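Histone-lysine n-methyltransferase, H3 lysine-4 specific (Saccharomyces cerevisiae, PDB 2J8A) transfers methyl groups to histone H3 as the SET1 component of COMPASS, and carries the N-terminal RRM-fold domain described here, a fold often used to bind RNA. Local coordinates at residues Thr16-Asp20 with Leu48-Leu52; Asp41-Leu46 with Val106-Val110. All coordinates share one frame; numbering follows the deposited sequence.

Contact 1: residues Thr16-Asp20 with Leu48-Leu52; sequences TNIQD and LHVYL
The polar part of this contact is a bond from the H49 ring to the backbone of T16. NE2 of H49 reaches T16 O at 3.0 Å, but with an N-H...O angle of 128° the bond is bent and weak, and the oxygen approaches obliquely to the imidazole plane. OG1 of T16 lies 3.3 Å from CD2 of H49, so the threonine flanks the same end of the ring with both its carbonyl and its hydroxyl. The apolar part centres on I18, whose CG2 branch is 3.9 Å from H49 CD2 and also 3.9 Å from Y51 OH. With CG1 turned anti to the backbone N (chi1 -174°), the CG2 branch is set toward the strand; the I18 side chain also touches M84. A third approach is made by D20, whose OD1 sits in the plane of the tyrosine ring at its edge, 3.5 Å from Y51 CE1, with the carboxylate nearly perpendicular to the ring at 86°. Replacing H49 with an alanine would probably leave T16 O without this donor and open a gap beside the I18 methyl. The loop leading into helix 20-28 is thus laid over strand 47-54 of the RRM sheet, and its chemistry is mixed: one weak bond and a carboxylate at an aromatic edge, with the rest left to van der Waals packing of T16 and I18 against the rings of H49 and Y51.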
loop_
_atom_site.group_PDB
_atom_site.type_symbol
_atom_site.label_atom_id
_atom_site.label_comp_id
_atom_site.label_asym_id
_atom_site.label_seq_id
_atom_site.Cartn_x
_atom_site.Cartn_y
_atom_site.Cartn_z
ATOM N N THR A 16 -6.813 -3.036 -9.949
ATOM C CA THR A 16 -7.380 -4.152 -9.202
ATOM C C THR A 16 -8.451 -3.671 -8.263
ATOM O O THR A 16 -8.732 -2.481 -7.998
ATOM C CB THR A 16 -6.441 -4.949 -8.280
ATOM O OG1 THR A 16 -5.483 -4.038 -7.754
ATOM C CG2 THR A 16 -5.836 -6.395 -8.876
ATOM N N ASN A 17 -9.020 -4.725 -7.734
ATOM C CA ASN A 17 -10.191 -4.727 -6.937
ATOM C C ASN A 17 -9.809 -5.862 -6.039
ATOM O O ASN A 17 -10.612 -6.763 -5.755
ATOM C CB ASN A 17 -11.303 -5.222 -7.844
ATOM C CG ASN A 17 -10.981 -6.564 -8.366
ATOM O OD1 ASN A 17 -11.846 -7.314 -8.731
ATOM N ND2 ASN A 17 -9.681 -6.883 -8.407
ATOM N N ILE A 18 -8.522 -5.914 -5.743
ATOM C CA ILE A 18 -8.017 -6.862 -4.754
ATOM C C ILE A 18 -8.668 -6.365 -3.481
ATOM O O ILE A 18 -8.935 -5.168 -3.388
ATOM C CB ILE A 18 -6.542 -6.756 -4.687
ATOM C CG1 ILE A 18 -6.010 -7.818 -3.801
ATOM C CG2 ILE A 18 -6.159 -5.480 -3.958
ATOM C CD1 ILE A 18 -4.642 -8.151 -4.288
ATOM N N GLN A 19 -9.047 -7.223 -2.552
ATOM C CA GLN A 19 -9.608 -6.580 -1.356
ATOM C C GLN A 19 -8.880 -6.784 -0.071
ATOM O O GLN A 19 -7.974 -7.633 0.062
ATOM C CB GLN A 19 -11.171 -6.478 -1.193
ATOM C CG GLN A 19 -12.059 -7.368 -2.153
ATOM C CD GLN A 19 -11.809 -8.898 -1.877
ATOM O OE1 GLN A 19 -12.784 -9.664 -1.549
ATOM N NE2 GLN A 19 -10.459 -9.344 -1.984
ATOM N N ASP A 20 -9.216 -5.899 0.842
ATOM C CA ASP A 20 -8.368 -5.698 1.929
ATOM C C ASP A 20 -7.897 -7.009 2.438
ATOM O O ASP A 20 -6.740 -7.351 2.233
ATOM C CB ASP A 20 -9.084 -4.854 2.909
ATOM C CG ASP A 20 -9.282 -3.466 2.373
ATOM O OD1 ASP A 20 -8.498 -3.137 1.403
ATOM O OD2 ASP A 20 -10.131 -2.686 2.890
ATOM N N LEU A 48 -7.030 3.406 -2.918
ATOM C CA LEU A 48 -5.732 3.757 -3.382
ATOM C C LEU A 48 -4.924 2.588 -3.418
ATOM O O LEU A 48 -4.015 2.618 -4.188
ATOM C CB LEU A 48 -5.023 4.657 -2.398
ATOM C CG LEU A 48 -5.728 6.005 -2.232
ATOM C CD1 LEU A 48 -5.500 6.780 -0.879
ATOM C CD2 LEU A 48 -5.065 6.774 -3.273
ATOM N N HIS A 49 -5.194 1.553 -2.595
ATOM C CA HIS A 49 -4.389 0.290 -2.652
ATOM C C HIS A 49 -3.032 0.641 -2.065
ATOM O O HIS A 49 -1.933 0.390 -2.678
ATOM C CB HIS A 49 -4.237 -0.212 -4.080
ATOM C CG HIS A 49 -5.522 -0.725 -4.609
ATOM N ND1 HIS A 49 -6.721 -0.075 -4.389
ATOM C CD2 HIS A 49 -5.839 -1.843 -5.300
ATOM C CE1 HIS A 49 -7.723 -0.772 -4.894
ATOM N NE2 HIS A 49 -7.211 -1.853 -5.461
ATOM N N VAL A 50 -3.177 1.187 -0.869
ATOM C CA VAL A 50 -2.170 1.661 -0.032
ATOM C C VAL A 50 -2.718 1.456 1.411
ATOM O O VAL A 50 -3.808 2.095 1.879
ATOM C CB VAL A 50 -2.004 3.194 -0.212
ATOM C CG1 VAL A 50 -1.268 3.819 0.991
ATOM C CG2 VAL A 50 -1.308 3.550 -1.461
ATOM N N TYR A 51 -1.940 0.628 2.146
ATOM C CA TYR A 51 -2.300 0.104 3.527
ATOM C C TYR A 51 -1.193 0.343 4.511
ATOM O O TYR A 51 -0.016 0.173 4.114
ATOM C CB TYR A 51 -2.294 -1.340 3.384
ATOM C CG TYR A 51 -2.977 -1.741 2.157
ATOM C CD1 TYR A 51 -4.402 -1.876 2.179
ATOM C CD2 TYR A 51 -2.286 -1.978 0.945
ATOM C CE1 TYR A 51 -5.095 -2.298 1.079
ATOM C CE2 TYR A 51 -3.038 -2.365 -0.205
ATOM C CZ TYR A 51 -4.401 -2.541 -0.072
ATOM O OH TYR A 51 -5.251 -2.939 -1.081
ATOM N N LEU A 52 -1.556 0.756 5.704
ATOM C CA LEU A 52 -0.708 0.796 6.832
ATOM C C LEU A 52 -0.970 -0.476 7.622
ATOM O O LEU A 52 -2.082 -0.651 8.262
ATOM C CB LEU A 52 -1.213 1.842 7.824
ATOM C CG LEU A 52 -0.201 2.671 8.673
ATOM C CD1 LEU A 52 -0.727 3.174 10.024
ATOM C CD2 LEU A 52 1.194 2.068 8.708
#

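Contact 2: residues Asp41-Leu46 with Val106-Val110; sequences DPNSAL and VEINV
N109 of helix 97-119 reaches D41 at the start of the loop that joins antiparallel strands 35-40 and 47-54, an Asx motif built on the aspartate. N109 ND2 donates to D41 OD1 over 3.1 Å, nearly straight at 161°. The oxygen uses its anti lone pair and lies in the amide plane, and the carboxylate and amide are close to coplanar, 17° apart. The aspartate CG stands anti to the backbone N, which carries the carboxylate out toward the helix and within reach of N109. Beside this bond, the side chain of N43 crosses that of V106 at about a right angle, with ND2 of N43 3.5 Å from CG1 of V106. P42 adds a looser apolar touch, its CD 4.3 Å from CG2 of V106. Behind this first shell, the other carboxylate oxygen holds the loop: S44 N donates to D41 OD2 at 2.8 Å. With one oxygen tied to the helix and the other to the turn, the carboxylate is probably limited in its rotation. The loop is also closed through its backbone by the bond from D41 N to L46 O, 2.8 Å long. On the helix side, V106 O accepts from both N109 N and V110 N. The S44 amide meets OD2 of D41 from well above the carboxylate plane, 70° out of it.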
loop_
_atom_site.group_PDB
_atom_site.type_symbol
_atom_site.label_atom_id
_atom_site.label_comp_id
_atom_site.label_asym_id
_atom_site.label_seq_id
_atom_site.Cartn_x
_atom_site.Cartn_y
_atom_site.Cartn_z
ATOM N N ASP A 41 -8.991 7.622 -1.809
ATOM C CA ASP A 41 -8.759 9.001 -2.169
ATOM C C ASP A 41 -9.915 9.862 -1.491
ATOM O O ASP A 41 -11.052 9.621 -1.716
ATOM C CB ASP A 41 -8.502 9.072 -3.726
ATOM C CG ASP A 41 -8.773 10.424 -4.316
ATOM O OD1 ASP A 41 -8.414 10.658 -5.504
ATOM O OD2 ASP A 41 -9.380 11.281 -3.600
ATOM N N PRO A 42 -9.645 10.792 -0.596
ATOM C CA PRO A 42 -10.754 11.502 -0.015
ATOM C C PRO A 42 -11.567 12.149 -1.050
ATOM O O PRO A 42 -12.658 12.499 -0.825
ATOM C CB PRO A 42 -10.112 12.699 0.563
ATOM C CG PRO A 42 -8.842 12.179 0.984
ATOM C CD PRO A 42 -8.395 11.264 -0.075
ATOM N N ASN A 43 -10.981 12.427 -2.175
ATOM C CA ASN A 43 -11.652 13.241 -3.118
ATOM C C ASN A 43 -12.524 12.337 -3.985
ATOM O O ASN A 43 -13.646 12.639 -4.238
ATOM C CB ASN A 43 -10.595 14.013 -3.928
ATOM C CG ASN A 43 -9.637 14.639 -3.036
ATOM O OD1 ASN A 43 -10.011 15.526 -2.224
ATOM N ND2 ASN A 43 -8.433 14.089 -2.992
ATOM N N SER A 44 -12.070 11.251 -4.503
ATOM C CA SER A 44 -13.007 10.576 -5.303
ATOM C C SER A 44 -13.558 9.357 -4.558
ATOM O O SER A 44 -14.344 8.573 -5.060
ATOM C CB SER A 44 -12.259 10.112 -6.509
ATOM O OG SER A 44 -11.164 9.245 -6.146
ATOM N N ALA A 45 -13.138 9.126 -3.351
ATOM C CA ALA A 45 -13.351 7.759 -2.779
ATOM C C ALA A 45 -12.675 6.579 -3.423
ATOM O O ALA A 45 -12.901 5.500 -2.844
ATOM C CB ALA A 45 -14.831 7.434 -2.534
ATOM N N LEU A 46 -11.902 6.624 -4.545
ATOM C CA LEU A 46 -11.341 5.229 -4.904
ATOM C C LEU A 46 -10.384 4.600 -3.924
ATOM O O LEU A 46 -9.594 5.293 -3.299
ATOM C CB LEU A 46 -10.660 5.137 -6.193
ATOM C CG LEU A 46 -11.556 5.732 -7.362
ATOM C CD1 LEU A 46 -10.932 7.011 -7.872
ATOM C CD2 LEU A 46 -11.788 4.763 -8.655
ATOM N N VAL A 106 -3.237 10.317 -4.439
ATOM C CA VAL A 106 -4.204 11.295 -4.661
ATOM C C VAL A 106 -3.806 12.063 -5.928
ATOM O O VAL A 106 -4.636 12.157 -6.942
ATOM C CB VAL A 106 -4.279 11.997 -3.441
ATOM C CG1 VAL A 106 -5.183 13.114 -3.727
ATOM C CG2 VAL A 106 -4.757 11.035 -2.388
ATOM N N GLU A 107 -2.472 12.325 -6.092
ATOM C CA GLU A 107 -2.155 13.174 -7.169
ATOM C C GLU A 107 -2.091 12.326 -8.382
ATOM O O GLU A 107 -2.434 12.814 -9.401
ATOM C CB GLU A 107 -0.820 13.762 -6.638
ATOM C CG GLU A 107 -0.976 14.413 -5.216
ATOM C CD GLU A 107 0.469 14.962 -4.647
ATOM O OE1 GLU A 107 1.350 15.352 -5.468
ATOM O OE2 GLU A 107 0.784 15.055 -3.459
ATOM N N ILE A 108 -1.930 11.043 -8.277
ATOM C CA ILE A 108 -2.021 10.341 -9.500
ATOM C C ILE A 108 -3.489 10.575 -10.005
ATOM O O ILE A 108 -3.668 10.870 -11.209
ATOM C CB ILE A 108 -1.612 9.022 -9.419
ATOM C CG1 ILE A 108 -0.161 9.049 -8.876
ATOM C CG2 ILE A 108 -1.960 8.534 -10.832
ATOM C CD1 ILE A 108 0.629 7.756 -9.526
ATOM N N ASN A 109 -4.474 10.663 -9.109
ATOM C CA ASN A 109 -5.764 10.595 -9.461
ATOM C C ASN A 109 -6.094 11.949 -9.889
ATOM O O ASN A 109 -6.706 12.038 -10.926
ATOM C CB ASN A 109 -6.497 10.197 -8.280
ATOM C CG ASN A 109 -6.465 8.707 -8.079
ATOM O OD1 ASN A 109 -5.882 7.980 -8.891
ATOM N ND2 ASN A 109 -7.080 8.226 -6.971
ATOM N N VAL A 110 -5.613 12.994 -9.219
ATOM C CA VAL A 110 -5.711 14.339 -9.671
ATOM C C VAL A 110 -5.170 14.430 -11.005
ATOM O O VAL A 110 -5.754 15.008 -11.795
ATOM C CB VAL A 110 -5.087 15.343 -8.791
ATOM C CG1 VAL A 110 -5.267 16.711 -9.422
ATOM C CG2 VAL A 110 -5.822 15.335 -7.391
#

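Overall arrangement
Strand 47-54 connects the two contacts: contact 1 uses its H49 and Y51, while the loop of contact 2 runs straight into it. Their centres are about 13 Å apart, and they meet at L48, whose CG is 3.7 Å from D41 N and whose CD2 is 4.2 Å from V106 N. Neighbouring strand residues serve opposite faces of the sheet. H49 and Y51 point toward segment 16-20, whereas L48, V50 and L52 touch helix 97-119. That helix thus lies over the face that canonical RRMs commonly offer to RNA, and contact 2 fastens it to the hairpin loop, so RNA binding there would probably be restricted.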